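Local coordinates for clavulanic acid biosynthesis oligopeptide binding protein 2 (Streptomyces clavuligerus, PDB 2WOL), which probably binds oligopeptides as an extracellular solute-binding protein, and belongs to the biosynthetic pathway of the beta-lactamase inhibitor clavulanic acid, at residues V124-A129 against G153-D158; D297-S302 against T531-N536. One frame throughout, in Å; residues are numbered along the deposited sequence.

Contact 1 of 2, residues V124-A129 against G153-D158; sequences VQRVFA and GPYRTD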
# COMPACT_ATOMS: atom_id res chain seq x y z
N VAL A 124 -17.75 6.76 -7.34
CA VAL A 124 -17.27 5.64 -8.14
C VAL A 124 -17.22 6.02 -9.63
O VAL A 124 -16.27 5.69 -10.34
CB VAL A 124 -18.12 4.37 -7.89
CG1 VAL A 124 -17.74 3.26 -8.84
CG2 VAL A 124 -17.95 3.91 -6.44
N GLN A 125 -18.25 6.73 -10.09
CA GLN A 125 -18.29 7.21 -11.47
C GLN A 125 -17.13 8.15 -11.79
O GLN A 125 -16.55 8.07 -12.88
CB GLN A 125 -19.63 7.88 -11.76
CG GLN A 125 -20.75 6.87 -11.92
CD GLN A 125 -22.13 7.49 -12.09
OE1 GLN A 125 -23.09 6.78 -12.38
NE2 GLN A 125 -22.25 8.80 -11.88
N ARG A 126 -16.79 9.03 -10.85
CA ARG A 126 -15.67 9.97 -11.00
C ARG A 126 -14.36 9.29 -11.37
O ARG A 126 -13.57 9.83 -12.15
CB ARG A 126 -15.46 10.78 -9.71
CG ARG A 126 -16.53 11.80 -9.44
CD ARG A 126 -16.28 12.48 -8.11
NE ARG A 126 -15.46 13.68 -8.23
CZ ARG A 126 -14.25 13.86 -7.69
NH1 ARG A 126 -13.68 12.90 -6.97
NH2 ARG A 126 -13.62 15.00 -7.88
N VAL A 127 -14.11 8.12 -10.79
CA VAL A 127 -12.90 7.35 -11.06
C VAL A 127 -12.71 7.10 -12.56
O VAL A 127 -11.58 7.05 -13.06
CB VAL A 127 -12.89 6.02 -10.26
CG1 VAL A 127 -11.69 5.15 -10.64
CG2 VAL A 127 -12.91 6.30 -8.76
N PHE A 128 -13.83 6.96 -13.28
CA PHE A 128 -13.80 6.70 -14.72
C PHE A 128 -13.31 7.89 -15.55
O PHE A 128 -12.88 7.71 -16.69
CB PHE A 128 -15.19 6.28 -15.22
CG PHE A 128 -15.56 4.87 -14.86
CD1 PHE A 128 -15.88 4.53 -13.55
CD2 PHE A 128 -15.61 3.88 -15.85
CE1 PHE A 128 -16.23 3.24 -13.22
CE2 PHE A 128 -15.96 2.58 -15.52
CZ PHE A 128 -16.28 2.25 -14.21
N ALA A 129 -13.37 9.09 -14.98
CA ALA A 129 -12.94 10.30 -15.68
C ALA A 129 -11.44 10.51 -15.51
O ALA A 129 -11.00 11.49 -14.89
CB ALA A 129 -13.73 11.52 -15.20
N GLY A 153 -17.37 8.45 -17.89
CA GLY A 153 -17.29 9.30 -16.70
C GLY A 153 -18.45 10.28 -16.62
O GLY A 153 -19.15 10.51 -17.61
N PRO A 154 -18.65 10.89 -15.43
CA PRO A 154 -19.84 11.67 -15.14
C PRO A 154 -19.86 13.09 -15.72
O PRO A 154 -20.87 13.79 -15.58
CB PRO A 154 -19.84 11.74 -13.61
CG PRO A 154 -18.39 11.74 -13.26
CD PRO A 154 -17.72 10.85 -14.28
N TYR A 155 -18.77 13.50 -16.35
CA TYR A 155 -18.70 14.83 -16.97
C TYR A 155 -19.07 14.77 -18.46
O TYR A 155 -19.54 15.76 -19.02
CB TYR A 155 -17.32 15.46 -16.78
CG TYR A 155 -16.84 15.39 -15.34
CD1 TYR A 155 -17.61 15.91 -14.31
CD2 TYR A 155 -15.62 14.79 -15.02
CE1 TYR A 155 -17.18 15.84 -12.99
CE2 TYR A 155 -15.18 14.72 -13.70
CZ TYR A 155 -15.97 15.24 -12.70
OH TYR A 155 -15.54 15.18 -11.39
N ARG A 156 -18.86 13.60 -19.06
CA ARG A 156 -19.13 13.40 -20.48
C ARG A 156 -20.52 12.83 -20.77
O ARG A 156 -21.00 12.89 -21.91
CB ARG A 156 -18.05 12.50 -21.09
CG ARG A 156 -16.67 13.14 -21.06
CD ARG A 156 -15.65 12.32 -21.84
NE ARG A 156 -14.33 12.94 -21.81
CZ ARG A 156 -13.93 13.88 -22.66
NH1 ARG A 156 -14.74 14.31 -23.62
NH2 ARG A 156 -12.71 14.39 -22.54
N THR A 157 -21.16 12.28 -19.74
CA THR A 157 -22.56 11.87 -19.82
C THR A 157 -23.21 12.00 -18.45
O THR A 157 -22.55 11.84 -17.42
CB THR A 157 -22.73 10.43 -20.37
OG1 THR A 157 -24.12 10.16 -20.58
CG2 THR A 157 -22.15 9.39 -19.41
N ASP A 158 -24.51 12.32 -18.44
CA ASP A 158 -25.25 12.37 -17.19
C ASP A 158 -26.05 11.09 -16.93
O ASP A 158 -26.74 10.96 -15.92
CB ASP A 158 -26.14 13.63 -17.09
CG ASP A 158 -27.12 13.76 -18.24
OD1 ASP A 158 -27.50 12.74 -18.84
OD2 ASP A 158 -27.50 14.91 -18.55

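Contact 2 of 2, residues D297-S302 against T531-N536; sequences DNPRTS and TLHFRN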
# COMPACT_ATOMS: atom_id res chain seq x y z
N ASP A 297 8.45 2.07 17.95
CA ASP A 297 7.84 0.86 17.41
C ASP A 297 8.56 0.44 16.14
O ASP A 297 8.95 1.30 15.34
CB ASP A 297 6.35 1.10 17.12
CG ASP A 297 5.57 1.41 18.38
OD1 ASP A 297 5.66 0.62 19.34
OD2 ASP A 297 4.85 2.43 18.41
N ASN A 298 8.72 -0.86 15.95
CA ASN A 298 9.47 -1.40 14.81
C ASN A 298 8.62 -2.41 14.01
O ASN A 298 8.96 -3.60 13.94
CB ASN A 298 10.78 -2.03 15.32
CG ASN A 298 11.77 -2.39 14.20
OD1 ASN A 298 11.72 -1.86 13.09
ND2 ASN A 298 12.69 -3.28 14.52
N PRO A 299 7.51 -1.95 13.41
CA PRO A 299 6.60 -2.88 12.75
C PRO A 299 7.07 -3.28 11.35
O PRO A 299 7.90 -2.60 10.75
CB PRO A 299 5.32 -2.05 12.61
CG PRO A 299 5.82 -0.66 12.43
CD PRO A 299 7.04 -0.56 13.31
N ARG A 300 6.51 -4.38 10.85
CA ARG A 300 6.57 -4.69 9.43
C ARG A 300 5.64 -3.71 8.72
O ARG A 300 4.59 -3.37 9.26
CB ARG A 300 6.09 -6.11 9.16
CG ARG A 300 7.04 -7.19 9.65
CD ARG A 300 6.30 -8.51 9.77
NE ARG A 300 7.20 -9.62 10.01
CZ ARG A 300 7.77 -10.36 9.05
NH1 ARG A 300 7.53 -10.09 7.77
NH2 ARG A 300 8.56 -11.36 9.38
N THR A 301 6.03 -3.28 7.53
CA THR A 301 5.21 -2.34 6.74
C THR A 301 4.29 -3.07 5.76
O THR A 301 3.42 -2.44 5.14
CB THR A 301 6.07 -1.35 5.93
OG1 THR A 301 6.86 -2.08 4.98
CG2 THR A 301 6.99 -0.55 6.84
N SER A 302 4.49 -4.38 5.63
CA SER A 302 3.81 -5.23 4.63
C SER A 302 4.34 -5.06 3.21
O SER A 302 3.84 -5.69 2.27
CB SER A 302 2.29 -5.07 4.68
OG SER A 302 1.77 -5.62 5.88
N THR A 531 10.11 -0.81 9.64
CA THR A 531 10.34 0.61 9.80
C THR A 531 10.39 0.95 11.29
O THR A 531 9.93 0.16 12.11
CB THR A 531 9.25 1.44 9.08
OG1 THR A 531 9.69 2.79 8.93
CG2 THR A 531 7.93 1.40 9.84
N LEU A 532 10.94 2.11 11.61
CA LEU A 532 10.97 2.58 12.99
C LEU A 532 10.12 3.84 13.13
O LEU A 532 10.46 4.88 12.58
CB LEU A 532 12.41 2.87 13.44
CG LEU A 532 13.32 1.67 13.68
CD1 LEU A 532 14.75 2.10 13.78
CD2 LEU A 532 12.92 0.91 14.93
N HIS A 533 9.01 3.72 13.86
CA HIS A 533 8.17 4.89 14.14
C HIS A 533 8.44 5.38 15.56
O HIS A 533 8.58 4.58 16.48
CB HIS A 533 6.68 4.54 14.05
CG HIS A 533 6.23 4.08 12.70
ND1 HIS A 533 6.52 4.76 11.53
CD2 HIS A 533 5.46 3.02 12.34
CE1 HIS A 533 5.96 4.12 10.51
NE2 HIS A 533 5.31 3.07 10.98
N PHE A 534 8.48 6.70 15.72
CA PHE A 534 8.66 7.34 17.03
C PHE A 534 7.35 7.99 17.47
O PHE A 534 6.73 8.72 16.71
CB PHE A 534 9.79 8.38 16.96
CG PHE A 534 10.18 8.94 18.31
CD1 PHE A 534 11.17 8.32 19.06
CD2 PHE A 534 9.58 10.09 18.81
CE1 PHE A 534 11.55 8.82 20.31
CE2 PHE A 534 9.95 10.61 20.06
CZ PHE A 534 10.94 9.97 20.80
N ARG A 535 6.93 7.70 18.70
CA ARG A 535 5.70 8.27 19.25
C ARG A 535 6.00 9.07 20.50
O ARG A 535 6.59 8.55 21.46
CB ARG A 535 4.68 7.17 19.58
CG ARG A 535 5.28 5.95 20.25
CD ARG A 535 4.25 4.99 20.84
NE ARG A 535 4.85 3.66 20.89
CZ ARG A 535 5.65 3.23 21.86
NH1 ARG A 535 5.90 3.99 22.92
NH2 ARG A 535 6.19 2.02 21.76
N ASN A 536 5.61 10.34 20.51
CA ASN A 536 5.76 11.13 21.72
C ASN A 536 4.79 10.66 22.81
O ASN A 536 3.67 10.26 22.50
CB ASN A 536 5.65 12.61 21.42
CG ASN A 536 6.98 13.19 20.96
OD1 ASN A 536 7.98 13.10 21.67
ND2 ASN A 536 7.00 13.77 19.76

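Contact 1 of 2, residues V124-A129 against G153-D158
Pro154 sets its ring against the C-terminal turn of helix 117-127, with CD 3.3 Å from the backbone oxygen Gln125 O and CG 4.0 Å from Arg126 CA. That oxygen already accepts the bond from Phe128 N, and Pro154 CD packs against it as well. Just before it, Gly153, with phi at 89°, lies close to the chain at Phe128 and Ala129 and brings its bare CA within 4.0 Å of Phe128 CB. This is the tight, buried part. Toward the surface the fit slackens. The ring of Tyr155, partly exposed, takes Ala129 CB obliquely at 3.8 Å from CD2, while Pro154 CG sits over the centre of one ring face, 4.1 Å above its plane. At the hydroxyl end of the ring, Arg126 NE lies 3.5 Å from Tyr155 OH, guanidinium and ring planes 87° apart. A bend at chi3 (91°) turns NE out of the line of the extended CB-CG-CD part; NE forms a salt bridge with Asp200, which also bonds Tyr155 OH, and NH2 one with Asp47. The exposed Arg156 and Asp158 do not touch the helix segment, and Arg156 pairs with Asp131. The arrangement is that of an irregular loop packed by a Gly-Pro pair on a helix C-terminus, within the family 5 solute-binding fold.

Contact 2 of 2, residues D297-S302 against T531-N536
Asp297 OD2 is gripped by Arg535 NE at 2.8 Å and by the hydroxyl of Tyr551. With NE on OD2 and NH2 on OD1 at 2.8 Å, Arg535 takes the carboxylate side-on; Gly20 N also bonds OD1, Gly16 O takes NH2 and Ser294 O takes NH1. The salt bridge is not coplanar: the two groups are turned 49° apart, NE comes to the syn side of OD2 but 34° out of the carboxylate plane, and NH2 meets OD1 from above it. With CG turned between N and C (chi1 42°), the extended chain to NE brings the guanidinium edge to the carboxylate. In the backbone, Asp297 and His533 form an antiparallel hydrogen-bonded pair, Asp297 N to His533 O at 2.9 Å and His533 N to Asp297 O at 2.8 Å, joining short strand 296-297 to long strand 523-534 in a mixed sheet of the solute-binding fold. Past Asn298 the pairing is irregular, yet Thr531 N still bonds Pro299 O at 3.1 Å. Beside it Pro299 CG comes obliquely to the imidazole, 3.7 Å from His533 CD2, while Thr531 CG2 lies over one face of that ring, toward its rim, and meets Thr301 CG2 at 3.7 Å. His533 NE2 is hydrogen-bonded to Gly549 O.

How the contacts relate
The two contacts lie on opposite sides of the chain's centre, their centres about 39 Å apart and their nearest atoms about 23 Å apart, and they share no element. Both are mainly buried, but contact 1 is farther out, about 25 Å from the chain's centre against about 15 Å for contact 2, and its loop soon runs to the surface. Contact 1 closes a short excursion of 23 residues, joining a helix end to a loop mainly by carbon contacts, with its charges answered from elsewhere. Contact 2 brings together strand segments with 228 residues between them, and does so through backbone bonds and a salt bridge within the contact itself.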